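Local coordinates for protein acinetobacter secreted protease CpaA (Acinetobacter nosocomialis M2, PDB 6O38) that is a secreted zinc metalloprotease, probably using its bound zinc for catalysis, captured here with its type II secretion chaperone CpaB, at residues K73-S76 and G77-Y80; K309-T312 and S313-Q316; A352-N355 and G356-R359; E384-I388 and L389-A393. All coordinates share one frame; numbering follows the deposited sequence.

Interaction 1 of 4, residues K73-S76 and G77-Y80; sequences KINS and GDVY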
loop_
_atom_site.group_PDB
_atom_site.type_symbol
_atom_site.label_atom_id
_atom_site.label_comp_id
_atom_site.label_asym_id
_atom_site.label_seq_id
_atom_site.Cartn_x
_atom_site.Cartn_y
_atom_site.Cartn_z
ATOM N N LYS A 73 -19.501 6.210 -3.773
ATOM C CA LYS A 73 -19.506 6.770 -5.118
ATOM C C LYS A 73 -20.941 7.101 -5.507
ATOM O O LYS A 73 -21.792 6.207 -5.577
ATOM C CB LYS A 73 -18.883 5.792 -6.113
ATOM C CG LYS A 73 -18.536 6.401 -7.464
ATOM C CD LYS A 73 -17.871 5.373 -8.369
ATOM C CE LYS A 73 -17.237 6.022 -9.591
ATOM N NZ LYS A 73 -18.241 6.669 -10.479
ATOM N N ILE A 74 -21.208 8.380 -5.755
ATOM C CA ILE A 74 -22.538 8.852 -6.124
ATOM C C ILE A 74 -22.559 9.086 -7.628
ATOM O O ILE A 74 -21.779 9.890 -8.150
ATOM C CB ILE A 74 -22.911 10.132 -5.360
ATOM C CG1 ILE A 74 -22.973 9.861 -3.856
ATOM C CG2 ILE A 74 -24.238 10.678 -5.857
ATOM C CD1 ILE A 74 -23.343 11.075 -3.032
ATOM N N ASN A 75 -23.451 8.387 -8.322
ATOM C CA ASN A 75 -23.601 8.508 -9.764
ATOM C C ASN A 75 -24.966 9.092 -10.102
ATOM O O ASN A 75 -25.839 9.246 -9.243
ATOM C CB ASN A 75 -23.417 7.148 -10.448
ATOM C CG ASN A 75 -22.038 6.562 -10.219
ATOM O OD1 ASN A 75 -21.061 6.984 -10.837
ATOM N ND2 ASN A 75 -21.954 5.579 -9.330
ATOM N N SER A 76 -25.140 9.421 -11.380
ATOM C CA SER A 76 -26.409 9.955 -11.856
ATOM C C SER A 76 -27.495 8.893 -11.730
ATOM O O SER A 76 -27.367 7.794 -12.280
ATOM C CB SER A 76 -26.275 10.421 -13.304
ATOM O OG SER A 76 -27.501 10.937 -13.792
ATOM N N GLY A 77 -28.563 9.221 -11.004
ATOM C CA GLY A 77 -29.653 8.301 -10.766
ATOM C C GLY A 77 -29.649 7.655 -9.396
ATOM O O GLY A 77 -30.630 6.989 -9.043
ATOM N N ASP A 78 -28.583 7.831 -8.622
ATOM C CA ASP A 78 -28.513 7.265 -7.283
ATOM C C ASP A 78 -29.352 8.079 -6.305
ATOM O O ASP A 78 -29.476 9.302 -6.423
ATOM C CB ASP A 78 -27.064 7.203 -6.797
ATOM C CG ASP A 78 -26.305 6.019 -7.365
ATOM O OD1 ASP A 78 -26.945 4.986 -7.654
ATOM O OD2 ASP A 78 -25.069 6.119 -7.519
ATOM N N VAL A 79 -29.937 7.381 -5.335
ATOM C CA VAL A 79 -30.745 7.987 -4.279
ATOM C C VAL A 79 -30.315 7.341 -2.968
ATOM O O VAL A 79 -30.682 6.195 -2.683
ATOM C CB VAL A 79 -32.250 7.808 -4.515
ATOM C CG1 VAL A 79 -33.042 8.370 -3.344
ATOM C CG2 VAL A 79 -32.672 8.483 -5.816
ATOM N N TYR A 80 -29.535 8.065 -2.172
ATOM C CA TYR A 80 -29.093 7.599 -0.866
ATOM C C TYR A 80 -29.896 8.292 0.226
ATOM O O TYR A 80 -30.134 9.500 0.162
ATOM C CB TYR A 80 -27.600 7.869 -0.664
ATOM C CG TYR A 80 -26.705 7.088 -1.595
ATOM C CD1 TYR A 80 -26.277 5.810 -1.264
ATOM C CD2 TYR A 80 -26.287 7.627 -2.803
ATOM C CE1 TYR A 80 -25.459 5.089 -2.110
ATOM C CE2 TYR A 80 -25.465 6.914 -3.657
ATOM C CZ TYR A 80 -25.055 5.645 -3.305
ATOM O OH TYR A 80 -24.238 4.928 -4.149
#
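N75 and D78 lie side by side across a type II beta turn, their side chains pointing the same way and their amide and carboxylate planes turned 63° apart. The turn carries the chain from strand 71-74 to strand 79-85, which belong to different sheets of a StcE-type beta-sandwich domain. Its closing bond runs from D78 N to N75 O, 3.1 Å, with the donor above the carbonyl plane. A second bond runs the other way: N75 N gives its hydrogen to D78 OD2 at 2.9 Å and a fairly straight 157°, meeting the oxygen on its anti side but tilted out of the carboxylate plane. D78 reaches it because CG sits beside its own backbone N (chi1 -80°), which turns the carboxylate back over the start of the turn. That acid oxygen is also gripped by the hydroxyl of T115, which takes N75 ND2 as well, so one threonine ties both side chains down. G77 takes the positive phi that the third position of a type II turn asks for. Nearer the strands, I74 and Y80 run antiparallel alongside one another: I74 CG1 comes within 3.9 Å of Y80 CE2, obliquely to the ring, while I74 also packs on I50 and L60. K73 extends forward along the chain, sharing S57 OG with N75, and its NZ meets N75 OD1 at 2.9 Å, in the carbonyl plane on a lone pair.

Interaction 2 of 4, residues K309-T312 and S313-Q316; sequences KLST and SNWQ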
loop_
_atom_site.group_PDB
_atom_site.type_symbol
_atom_site.label_atom_id
_atom_site.label_comp_id
_atom_site.label_asym_id
_atom_site.label_seq_id
_atom_site.Cartn_x
_atom_site.Cartn_y
_atom_site.Cartn_z
ATOM N N LYS A 309 18.664 -0.034 12.326
ATOM C CA LYS A 309 18.929 1.253 11.684
ATOM C C LYS A 309 20.144 1.900 12.345
ATOM O O LYS A 309 20.034 2.512 13.413
ATOM C CB LYS A 309 17.704 2.159 11.772
ATOM C CG LYS A 309 16.533 1.694 10.923
ATOM C CD LYS A 309 15.463 2.765 10.813
ATOM C CE LYS A 309 14.138 2.181 10.349
ATOM N NZ LYS A 309 13.108 3.234 10.118
ATOM N N LEU A 310 21.301 1.770 11.699
ATOM C CA LEU A 310 22.532 2.364 12.199
ATOM C C LEU A 310 22.592 3.847 11.860
ATOM O O LEU A 310 22.268 4.258 10.742
ATOM C CB LEU A 310 23.749 1.649 11.611
ATOM C CG LEU A 310 24.095 0.272 12.177
ATOM C CD1 LEU A 310 24.983 -0.491 11.211
ATOM C CD2 LEU A 310 24.778 0.418 13.527
ATOM N N SER A 311 23.011 4.650 12.835
ATOM C CA SER A 311 23.184 6.083 12.653
ATOM C C SER A 311 24.455 6.511 13.376
ATOM O O SER A 311 25.175 5.689 13.948
ATOM C CB SER A 311 21.966 6.861 13.162
ATOM O OG SER A 311 21.905 6.844 14.578
ATOM N N THR A 312 24.730 7.816 13.343
ATOM C CA THR A 312 25.909 8.338 14.025
ATOM C C THR A 312 25.774 8.209 15.540
ATOM O O THR A 312 26.760 7.945 16.237
ATOM C CB THR A 312 26.140 9.797 13.625
ATOM O OG1 THR A 312 26.328 9.879 12.207
ATOM C CG2 THR A 312 27.367 10.364 14.325
ATOM N N SER A 313 24.558 8.370 16.063
ATOM C CA SER A 313 24.341 8.371 17.504
ATOM C C SER A 313 24.204 6.975 18.096
ATOM O O SER A 313 24.276 6.834 19.322
ATOM C CB SER A 313 23.097 9.197 17.846
ATOM O OG SER A 313 21.958 8.721 17.148
ATOM N N ASN A 314 24.010 5.940 17.272
ATOM C CA ASN A 314 23.943 4.569 17.766
ATOM C C ASN A 314 24.924 3.656 17.040
ATOM O O ASN A 314 24.741 2.434 17.040
ATOM C CB ASN A 314 22.518 4.010 17.661
ATOM C CG ASN A 314 22.020 3.910 16.224
ATOM O OD1 ASN A 314 22.754 4.169 15.271
ATOM N ND2 ASN A 314 20.759 3.526 16.069
ATOM N N TRP A 315 25.951 4.227 16.413
ATOM C CA TRP A 315 26.893 3.449 15.622
ATOM C C TRP A 315 27.553 2.360 16.459
ATOM O O TRP A 315 27.829 2.534 17.650
ATOM C CB TRP A 315 27.961 4.363 15.018
ATOM C CG TRP A 315 29.031 3.622 14.279
ATOM C CD1 TRP A 315 28.943 3.087 13.028
ATOM C CD2 TRP A 315 30.352 3.329 14.749
ATOM N NE1 TRP A 315 30.127 2.481 12.688
ATOM C CE2 TRP A 315 31.009 2.615 13.728
ATOM C CE3 TRP A 315 31.043 3.602 15.933
ATOM C CZ2 TRP A 315 32.324 2.171 13.855
ATOM C CZ3 TRP A 315 32.348 3.159 16.058
ATOM C CH2 TRP A 315 32.975 2.453 15.024
ATOM N N GLN A 316 27.811 1.226 15.814
ATOM C CA GLN A 316 28.459 0.085 16.431
ATOM C C GLN A 316 29.541 -0.429 15.492
ATOM O O GLN A 316 29.311 -0.540 14.281
ATOM C CB GLN A 316 27.445 -1.031 16.726
ATOM C CG GLN A 316 27.810 -1.919 17.901
ATOM C CD GLN A 316 27.635 -1.219 19.233
ATOM O OE1 GLN A 316 28.595 -0.715 19.815
ATOM N NE2 GLN A 316 26.401 -1.182 19.723
#
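S313 starts the second half of a tight bend against S311: its backbone N points at S311 OG, 3.4 Å away, a weak bond that makes a loose ST turn. The firmer partner of that serine oxygen is the carbonyl of S290. N314 comes next and does most of the work. Its CG lies between the backbone N and the carbonyl carbon (chi1 63°), which folds the amide back against the end of strand 305-310. ND2 gives a hydrogen to K309 O at 2.9 Å and 155°, within that carbonyl's plane, and OD1 accepts from S311 N; the latter bond refines very short, so its exact length is doubtful. By taking the N-H of one residue and the C=O two before it, the amide bridges the last backbone groups of this StcE-type beta-sandwich strand much as a neighbouring strand would. ND2 is shared with A292 O. W315 follows, CB 3.3 Å from S311 O, and its ring is carried away from the bend to place NE1 on D340 O and to pack on T341. At Q316 the backbone N sits 3.9 Å from L310 CD2, and the leucine methyl lies 4.4 Å from Q316 CB.

Interaction 3 of 4, residues A352-N355 and G356-R359; sequences AIKN and GENR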
loop_
_atom_site.group_PDB
_atom_site.type_symbol
_atom_site.label_atom_id
_atom_site.label_comp_id
_atom_site.label_asym_id
_atom_site.label_seq_id
_atom_site.Cartn_x
_atom_site.Cartn_y
_atom_site.Cartn_z
ATOM N N ALA A 352 30.775 -6.317 5.678
ATOM C CA ALA A 352 30.627 -4.960 6.184
ATOM C C ALA A 352 29.470 -4.259 5.487
ATOM O O ALA A 352 29.149 -4.552 4.331
ATOM C CB ALA A 352 31.915 -4.148 5.993
ATOM N N ILE A 353 28.849 -3.324 6.203
ATOM C CA ILE A 353 27.828 -2.442 5.649
ATOM C C ILE A 353 28.366 -1.018 5.680
ATOM O O ILE A 353 28.962 -0.591 6.677
ATOM C CB ILE A 353 26.495 -2.558 6.411
ATOM C CG1 ILE A 353 25.467 -1.576 5.842
ATOM C CG2 ILE A 353 26.695 -2.340 7.905
ATOM C CD1 ILE A 353 24.055 -1.846 6.294
ATOM N N LYS A 354 28.172 -0.292 4.584
ATOM C CA LYS A 354 28.714 1.048 4.412
ATOM C C LYS A 354 27.604 2.092 4.472
ATOM O O LYS A 354 26.415 1.770 4.529
ATOM C CB LYS A 354 29.487 1.130 3.092
ATOM C CG LYS A 354 30.670 0.173 3.041
ATOM C CD LYS A 354 31.423 0.250 1.726
ATOM C CE LYS A 354 30.698 -0.528 0.640
ATOM N NZ LYS A 354 31.512 -0.644 -0.603
ATOM N N ASN A 355 28.016 3.359 4.474
ATOM C CA ASN A 355 27.075 4.465 4.601
ATOM C C ASN A 355 26.077 4.473 3.451
ATOM O O ASN A 355 26.457 4.376 2.281
ATOM C CB ASN A 355 27.829 5.794 4.651
ATOM C CG ASN A 355 26.901 6.985 4.802
ATOM O OD1 ASN A 355 25.896 6.918 5.508
ATOM N ND2 ASN A 355 27.237 8.085 4.137
ATOM N N GLY A 356 24.794 4.593 3.790
ATOM C CA GLY A 356 23.741 4.643 2.799
ATOM C C GLY A 356 23.324 3.302 2.238
ATOM O O GLY A 356 22.494 3.265 1.321
ATOM N N GLU A 357 23.864 2.203 2.755
ATOM C CA GLU A 357 23.632 0.878 2.204
ATOM C C GLU A 357 22.519 0.166 2.963
ATOM O O GLU A 357 22.401 0.297 4.185
ATOM C CB GLU A 357 24.912 0.040 2.252
ATOM C CG GLU A 357 24.884 -1.192 1.360
ATOM C CD GLU A 357 26.210 -1.932 1.341
ATOM O OE1 GLU A 357 27.177 -1.438 1.961
ATOM O OE2 GLU A 357 26.286 -3.005 0.705
ATOM N N ASN A 358 21.709 -0.588 2.228
ATOM C CA ASN A 358 20.716 -1.489 2.796
ATOM C C ASN A 358 21.185 -2.920 2.583
ATOM O O ASN A 358 21.607 -3.280 1.478
ATOM C CB ASN A 358 19.344 -1.279 2.151
ATOM C CG ASN A 358 18.683 0.013 2.585
ATOM O OD1 ASN A 358 17.811 0.015 3.453
ATOM N ND2 ASN A 358 19.092 1.121 1.977
ATOM N N ARG A 359 21.124 -3.730 3.637
ATOM C CA ARG A 359 21.610 -5.100 3.559
ATOM C C ARG A 359 20.630 -6.030 4.251
ATOM O O ARG A 359 20.234 -5.780 5.394
ATOM C CB ARG A 359 22.997 -5.240 4.198
ATOM C CG ARG A 359 24.093 -4.500 3.460
ATOM C CD ARG A 359 24.647 -5.343 2.330
ATOM N NE ARG A 359 25.328 -6.538 2.812
ATOM C CZ ARG A 359 26.635 -6.616 3.028
ATOM N NH1 ARG A 359 27.412 -5.565 2.809
ATOM N NH2 ARG A 359 27.163 -7.748 3.461
#
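E357 reaches back over the turn to K354. CB sits 3.2 Å from K354 O, the same carbonyl that E357 N bonds at 3.1 Å to close the turn, and on its other contact it meets I353 CG1 at 4.0 Å. With CG anti to the backbone N (chi1 -164°) and the chain extended beyond it, the carboxylate is carried across to the first residue of the turn, where CD comes within 4.1 Å of K354 N. OE1 then accepts the hydrogen of K354 N at 3.0 Å and 159°, met on the anti side and 26° out of the carboxylate plane. The other oxygen, OE2, has its main partner in the hydroxyl of T374 and adds a long, weak salt bridge to R359 NH1 at 3.5 Å. Both oxygens of this buried acid are therefore engaged.

R359 lies beyond it, bent at chi2 and chi3 so that the guanidinium comes obliquely to A352 O; NH1 lies close to that oxygen, in a weak bond too short to be trusted, and NH2 is held by T351 OG1. Its CG slides past I353, 3.9 Å from CD1. The ammonium of K354 stays 5.1 Å from E357 OE1, a nearby opposite charge without contact, and has a long, weak ion pair with a sulfate probably taken up from the crystallisation liquor. The whole is a type II beta turn, K354 to E357 with G356 at positive phi, linking strand 350-353 to strand 358-364 between the two sheets of a StcE-type beta-sandwich domain.

Interaction 4 of 4, residues E384-I388 and L389-A393; sequences EVNSI and LGESA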
loop_
_atom_site.group_PDB
_atom_site.type_symbol
_atom_site.label_atom_id
_atom_site.label_comp_id
_atom_site.label_asym_id
_atom_site.label_seq_id
_atom_site.Cartn_x
_atom_site.Cartn_y
_atom_site.Cartn_z
ATOM N N GLU A 384 18.379 22.239 -16.044
ATOM C CA GLU A 384 17.014 22.658 -16.346
ATOM C C GLU A 384 16.045 22.193 -15.265
ATOM O O GLU A 384 15.113 22.919 -14.902
ATOM C CB GLU A 384 16.589 22.131 -17.716
ATOM C CG GLU A 384 17.178 22.904 -18.886
ATOM C CD GLU A 384 16.758 22.341 -20.231
ATOM O OE1 GLU A 384 16.361 21.159 -20.285
ATOM O OE2 GLU A 384 16.818 23.086 -21.233
ATOM N N VAL A 385 16.246 20.980 -14.742
ATOM C CA VAL A 385 15.388 20.486 -13.671
ATOM C C VAL A 385 15.625 21.272 -12.388
ATOM O O VAL A 385 14.677 21.615 -11.670
ATOM C CB VAL A 385 15.612 18.977 -13.461
ATOM C CG1 VAL A 385 14.838 18.484 -12.248
ATOM C CG2 VAL A 385 15.203 18.210 -14.701
ATOM N N ASN A 386 16.890 21.570 -12.076
ATOM C CA ASN A 386 17.193 22.318 -10.859
ATOM C C ASN A 386 16.573 23.709 -10.896
ATOM O O ASN A 386 16.120 24.222 -9.867
ATOM C CB ASN A 386 18.705 22.411 -10.654
ATOM C CG ASN A 386 19.367 21.053 -10.567
ATOM O OD1 ASN A 386 18.698 20.027 -10.450
ATOM N ND2 ASN A 386 20.692 21.040 -10.608
ATOM N N SER A 387 16.549 24.339 -12.074
ATOM C CA SER A 387 15.948 25.663 -12.188
ATOM C C SER A 387 14.448 25.621 -11.930
ATOM O O SER A 387 13.886 26.579 -11.387
ATOM C CB SER A 387 16.233 26.254 -13.569
ATOM O OG SER A 387 17.628 26.338 -13.808
ATOM N N ILE A 388 13.788 24.527 -12.307
ATOM C CA ILE A 388 12.341 24.428 -12.144
ATOM C C ILE A 388 11.987 24.011 -10.722
ATOM O O ILE A 388 11.137 24.628 -10.069
ATOM C CB ILE A 388 11.754 23.453 -13.182
ATOM C CG1 ILE A 388 11.880 24.035 -14.591
ATOM C CG2 ILE A 388 10.302 23.133 -12.859
ATOM C CD1 ILE A 388 11.806 22.998 -15.689
ATOM N N LEU A 389 12.630 22.958 -10.221
ATOM C CA LEU A 389 12.300 22.416 -8.910
ATOM C C LEU A 389 13.072 23.074 -7.777
ATOM O O LEU A 389 12.527 23.232 -6.678
ATOM C CB LEU A 389 12.559 20.906 -8.883
ATOM C CG LEU A 389 11.775 20.043 -9.873
ATOM C CD1 LEU A 389 12.101 18.572 -9.670
ATOM C CD2 LEU A 389 10.278 20.286 -9.737
ATOM N N GLY A 390 14.308 23.472 -8.012
ATOM C CA GLY A 390 15.165 23.871 -6.917
ATOM C C GLY A 390 16.308 22.887 -6.727
ATOM O O GLY A 390 16.192 21.689 -7.023
ATOM N N GLU A 391 17.441 23.404 -6.245
ATOM C CA GLU A 391 18.636 22.577 -6.111
ATOM C C GLU A 391 18.421 21.447 -5.111
ATOM O O GLU A 391 18.775 20.292 -5.374
ATOM C CB GLU A 391 19.823 23.445 -5.686
ATOM C CG GLU A 391 20.233 24.489 -6.709
ATOM C CD GLU A 391 20.839 23.871 -7.955
ATOM O OE1 GLU A 391 21.447 22.783 -7.844
ATOM O OE2 GLU A 391 20.701 24.469 -9.043
ATOM N N SER A 392 17.837 21.761 -3.954
ATOM C CA SER A 392 17.556 20.725 -2.964
ATOM C C SER A 392 16.391 19.839 -3.393
ATOM O O SER A 392 16.425 18.619 -3.193
ATOM C CB SER A 392 17.274 21.367 -1.606
ATOM O OG SER A 392 17.164 20.382 -0.594
ATOM N N ALA A 393 15.348 20.440 -3.974
ATOM C CA ALA A 393 14.178 19.676 -4.398
ATOM C C ALA A 393 14.537 18.599 -5.415
ATOM O O ALA A 393 14.014 17.479 -5.349
ATOM C CB ALA A 393 13.118 20.615 -4.968
#
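V385 holds CG1 anti to its backbone N (chi1 174°), and L389 swings CG round beside its own N (chi1 -60°), a pairing that sets the two side chains alongside each other, pointing the same way, with V385 CG1 3.8 Å from L389 CD1. They sit one helical turn apart at the C-terminal end of helix 383-389, where G390 breaks the helix and at once serves as N-cap of helix 391-411. The last two helical bonds lie here: L389 N to V385 O, 2.8 Å and almost straight at 175°, and G390 N to N386 O, 2.7 Å, its donor tilted above the carbonyl plane. G390 has positive phi, a backbone shape natural to glycine. The chaperone CpaB covers this kink: its K155 takes L389 O, its Y138 packs on L389 and A393, and its D136 accepts from A393 N near the start of the second helix. N386, on another side of the helix, is held by T425 and S381 through its amide. E391, bent at chi2, crosses it at about a right angle and lays OE2 3.3 Å from N386 CB.

In the fold
Interactions 1 and 3 are close relatives in two different StcE-type domains, about 54 Å apart between centres: each is a type II turn at the crossing from one sheet to the other, with an acid side chain gripping the backbone N at the turn's start. Interaction 2 shares its domain with interaction 3 and touches it through L310 CD1 and I353 CG2, 4.2 Å apart; there an asparagine amide, not a carboxylate, meets the backbone. All four are partly buried. Interaction 4 differs, finishing one helix with main-chain bonds and an aliphatic contact just before G390 caps the next. CpaB packs closely on it, reaches interaction 2 by a weak ion pair, and touches neither of the other two.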